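Local coordinates for protein AA9 family lytic polysaccharide monooxygenase B (Heterobasidion irregulare TC 32-1, PDB 5NNS) that cleaves cellulose by copper-dependent oxidation of its beta-1,4-glycosidic bonds, yielding products oxidised at C1, at residues A[158-164]-A[201-207]. Residues are numbered along the deposited sequence; the frame is centred on the assembly and turned at random.
Sequences IHTSNQP and GVNIDIY
Tyr207 OH donates to His159 O at 2.7 Å, meeting a lone pair in the carbonyl plane, while Ser161 OG lies in plane at the edge of the Tyr207 ring, 3.3 Å from Tyr207 CD2. With Tyr207 CG beside its backbone N (chi1 -50°), the phenol reaches this carbonyl, and Ile206 CG1 covers one ring face. Ser161, whose short side chain keeps its hydroxyl close to the backbone, gives it to Asp205 OD1 (2.7 Å), approaching from well above the carboxylate plane. That oxygen also takes a weak bond from Tyr207 N, and OD2 is bonded to Ser208. Were Asp205 an alanine, the carboxylate would be gone, which would probably leave the hydroxyls of Ser161 and Ser208 without this partner and Tyr207 N without its weak bond.

Asn162 binds twice: its backbone N to Ile204 O (2.8 Å), and ND2 to Asn203 OD1 (3.1 Å). Asn203 OD1 lies near the plane of the Asn162 amide, while ND2 meets it from above the Asn203 carbonyl plane, the two amides being turned 74° apart. At the third position of the type II turn from Thr160 to Gln163, its positive phi (66°) is one that asparagine tolerates well. A water donates to Ile158 O and Ile204 O and accepts from Ile206 N, tying the two loops together.

On the buried side, beta-branched Ile204 packs CG2 on Ile158 CB (3.9 Å), and the Pro164 ring lays CG on Val202 CG1 (3.8 Å).

The turn between strands 147-157 and 165-176 is thereby fastened to the long C-terminal loop of this AA9 enzyme, joining His159, stacked on copper ligand His80 and probably involved in O2 binding, to the glucan-binding residues Asp205 and Tyr207.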
ATOM      1  N   ILE A 158      -9.300  -2.892  10.897  1.00 10.64           N
ATOM      2  CA  ILE A 158      -9.633  -2.274  12.194  1.00 10.92           C
ATOM      3  C   ILE A 158     -10.790  -2.993  12.911  1.00 11.29           C
ATOM      4  O   ILE A 158     -11.560  -2.385  13.662  1.00 11.15           O
ATOM      5  CB  ILE A 158      -9.924  -0.758  12.032  1.00 10.90           C
ATOM      6  CG1 ILE A 158     -11.119  -0.495  11.102  1.00 10.83           C
ATOM      7  CG2 ILE A 158      -8.682  -0.057  11.507  1.00 10.85           C
ATOM      8  CD1 ILE A 158     -11.507   0.969  11.017  1.00 10.88           C
ATOM      9  N   HIS A 159     -10.874  -4.299  12.670  1.00 11.73           N
ATOM     10  CA  HIS A 159     -11.869  -5.176  13.279  1.00 12.40           C
ATOM     11  C   HIS A 159     -11.577  -5.534  14.740  1.00 12.97           C
ATOM     12  O   HIS A 159     -12.486  -5.988  15.441  1.00 12.93           O
ATOM     13  CB  HIS A 159     -12.017  -6.473  12.464  1.00 12.39           C
ATOM     14  CG  HIS A 159     -10.742  -7.239  12.312  1.00 12.32           C
ATOM     15  ND1 HIS A 159      -9.814  -6.950  11.334  1.00 12.41           N
ATOM     16  CD2 HIS A 159     -10.230  -8.269  13.024  1.00 12.27           C
ATOM     17  CE1 HIS A 159      -8.787  -7.774  11.445  1.00 12.50           C
ATOM     18  NE2 HIS A 159      -9.019  -8.587  12.459  1.00 12.45           N
ATOM     19  N   THR A 160     -10.326  -5.374  15.184  1.00 13.61           N
ATOM     20  CA  THR A 160      -9.963  -5.586  16.597  1.00 14.40           C
ATOM     21  C   THR A 160      -9.864  -4.249  17.314  1.00 14.48           C
ATOM     22  O   THR A 160      -9.069  -3.398  16.922  1.00 14.49           O
ATOM     23  CB  THR A 160      -8.620  -6.323  16.731  1.00 14.67           C
ATOM     24  OG1 THR A 160      -8.713  -7.567  16.046  1.00 15.62           O
ATOM     25  CG2 THR A 160      -8.266  -6.594  18.190  1.00 14.78           C
ATOM     26  N   SER A 161     -10.666  -4.089  18.366  1.00 14.92           N
ATOM     27  CA  SER A 161     -10.748  -2.852  19.157  1.00 15.42           C
ATOM     28  C   SER A 161      -9.397  -2.296  19.571  1.00 15.43           C
ATOM     29  O   SER A 161      -8.669  -2.937  20.315  1.00 15.69           O
ATOM     30  CB  SER A 161     -11.563  -3.097  20.426  1.00 15.58           C
ATOM     31  OG  SER A 161     -12.872  -3.494  20.087  1.00 16.20           O
ATOM     32  N   ASN A 162      -9.066  -1.114  19.057  1.00 15.56           N
ATOM     33  CA  ASN A 162      -7.853  -0.362  19.434  1.00 15.75           C
ATOM     34  C   ASN A 162      -6.500  -0.994  19.056  1.00 15.81           C
ATOM     35  O   ASN A 162      -5.466  -0.550  19.542  1.00 15.98           O
ATOM     36  CB  ASN A 162      -7.884   0.010  20.924  1.00 15.73           C
ATOM     37  CG  ASN A 162      -9.169   0.712  21.319  1.00 15.82           C
ATOM     38  OD1 ASN A 162     -10.053   0.106  21.927  1.00 15.89           O
ATOM     39  ND2 ASN A 162      -9.288   1.989  20.955  1.00 15.97           N
ATOM     40  N   GLN A 163      -6.526  -2.043  18.231  0.70 16.24           N
ATOM     41  CA  GLN A 163      -5.326  -2.644  17.663  0.70 16.52           C
ATOM     42  C   GLN A 163      -5.448  -2.513  16.148  0.70 16.16           C
ATOM     43  O   GLN A 163      -6.205  -3.261  15.517  0.70 16.40           O
ATOM     44  CB  GLN A 163      -5.177  -4.116  18.060  0.70 17.31           C
ATOM     45  CG  GLN A 163      -3.825  -4.711  17.662  0.70 17.91           C
ATOM     46  CD  GLN A 163      -3.734  -6.206  17.895  0.70 18.41           C
ATOM     47  OE1 GLN A 163      -3.339  -6.956  17.005  0.70 19.21           O
ATOM     48  NE2 GLN A 163      -4.096  -6.648  19.094  0.70 18.67           N
ATOM     49  N   PRO A 164      -4.731  -1.542  15.560  1.00 15.51           N
ATOM     50  CA  PRO A 164      -4.711  -1.447  14.099  1.00 15.09           C
ATOM     51  C   PRO A 164      -3.840  -2.534  13.509  1.00 14.32           C
ATOM     52  O   PRO A 164      -2.864  -2.932  14.131  1.00 14.51           O
ATOM     53  CB  PRO A 164      -4.095  -0.071  13.838  1.00 15.23           C
ATOM     54  CG  PRO A 164      -3.256   0.194  15.042  1.00 15.29           C
ATOM     55  CD  PRO A 164      -3.988  -0.425  16.184  1.00 15.36           C
ATOM     56  N   GLY A 201      -8.661   7.310  12.882  1.00 11.05           N
ATOM     57  CA  GLY A 201      -8.794   6.103  12.076  1.00 10.74           C
ATOM     58  C   GLY A 201      -7.830   4.973  12.404  1.00 10.39           C
ATOM     59  O   GLY A 201      -7.962   3.888  11.840  1.00 10.20           O
ATOM     60  N   VAL A 202      -6.873   5.215  13.304  1.00 10.24           N
ATOM     61  CA  VAL A 202      -5.831   4.236  13.654  1.00 10.28           C
ATOM     62  C   VAL A 202      -6.097   3.568  15.000  1.00 10.34           C
ATOM     63  O   VAL A 202      -6.002   2.348  15.104  1.00 10.42           O
ATOM     64  CB  VAL A 202      -4.423   4.884  13.665  1.00 10.20           C
ATOM     65  CG1 VAL A 202      -3.352   3.897  14.142  1.00 10.22           C
ATOM     66  CG2 VAL A 202      -4.079   5.406  12.277  1.00 10.14           C
ATOM     67  N   ASN A 203      -6.387   4.375  16.019  1.00 10.34           N
ATOM     68  CA  ASN A 203      -6.699   3.893  17.357  1.00 10.38           C
ATOM     69  C   ASN A 203      -8.200   4.027  17.537  1.00 10.60           C
ATOM     70  O   ASN A 203      -8.699   5.024  18.045  1.00 10.47           O
ATOM     71  CB  ASN A 203      -5.927   4.708  18.403  1.00 10.19           C
ATOM     72  CG  ASN A 203      -6.117   4.195  19.821  1.00 10.15           C
ATOM     73  OD1 ASN A 203      -6.536   3.053  20.045  1.00 10.03           O
ATOM     74  ND2 ASN A 203      -5.780   5.034  20.792  1.00  9.91           N
ATOM     75  N   ILE A 204      -8.913   2.995  17.110  1.00 11.19           N
ATOM     76  CA  ILE A 204     -10.366   3.042  16.995  1.00 11.40           C
ATOM     77  C   ILE A 204     -10.970   1.759  17.533  1.00 11.66           C
ATOM     78  O   ILE A 204     -10.426   0.673  17.344  1.00 11.54           O
ATOM     79  CB  ILE A 204     -10.798   3.290  15.524  1.00 11.59           C
ATOM     80  CG1 ILE A 204     -12.314   3.517  15.419  1.00 11.66           C
ATOM     81  CG2 ILE A 204     -10.362   2.157  14.602  1.00 11.62           C
ATOM     82  CD1 ILE A 204     -12.725   4.205  14.136  1.00 11.75           C
ATOM     83  N   ASP A 205     -12.083   1.906  18.237  1.00 12.12           N
ATOM     84  CA  ASP A 205     -12.897   0.789  18.670  1.00 12.54           C
ATOM     85  C   ASP A 205     -14.220   0.997  17.964  1.00 12.66           C
ATOM     86  O   ASP A 205     -15.043   1.792  18.410  1.00 12.82           O
ATOM     87  CB  ASP A 205     -13.059   0.816  20.197  1.00 12.72           C
ATOM     88  CG  ASP A 205     -14.041  -0.237  20.724  1.00 12.89           C
ATOM     89  OD1 ASP A 205     -14.351  -1.226  20.019  1.00 12.89           O
ATOM     90  OD2 ASP A 205     -14.492  -0.068  21.874  1.00 13.10           O
ATOM     91  N   ILE A 206     -14.408   0.293  16.850  1.00 13.10           N
ATOM     92  CA  ILE A 206     -15.634   0.425  16.041  1.00 13.38           C
ATOM     93  C   ILE A 206     -16.902  -0.001  16.801  1.00 13.70           C
ATOM     94  O   ILE A 206     -17.983   0.537  16.554  1.00 13.62           O
ATOM     95  CB  ILE A 206     -15.541  -0.321  14.676  1.00 13.45           C
ATOM     96  CG1 ILE A 206     -15.440  -1.848  14.854  1.00 13.30           C
ATOM     97  CG2 ILE A 206     -14.367   0.207  13.855  1.00 13.49           C
ATOM     98  CD1 ILE A 206     -15.458  -2.610  13.545  1.00 13.27           C
ATOM     99  N   TYR A 207     -16.745  -0.929  17.748  1.00 14.04           N
ATOM    100  CA  TYR A 207     -17.875  -1.507  18.502  1.00 14.41           C
ATOM    101  C   TYR A 207     -18.496  -0.579  19.557  1.00 14.81           C
ATOM    102  O   TYR A 207     -19.632  -0.797  19.959  1.00 14.98           O
ATOM    103  CB  TYR A 207     -17.461  -2.849  19.120  1.00 14.22           C
ATOM    104  CG  TYR A 207     -16.827  -3.738  18.081  1.00 14.22           C
ATOM    105  CD1 TYR A 207     -17.566  -4.182  16.979  1.00 14.26           C
ATOM    106  CD2 TYR A 207     -15.474  -4.086  18.151  1.00 14.04           C
ATOM    107  CE1 TYR A 207     -16.982  -4.969  15.990  1.00 14.10           C
ATOM    108  CE2 TYR A 207     -14.887  -4.874  17.170  1.00 13.87           C
ATOM    109  CZ  TYR A 207     -15.650  -5.310  16.092  1.00 13.77           C
ATOM    110  OH  TYR A 207     -15.114  -6.082  15.101  1.00 13.78           O
TER
HETATM  111  O   HOH W   1     -12.008  -1.482  16.151  1.00  9.85           O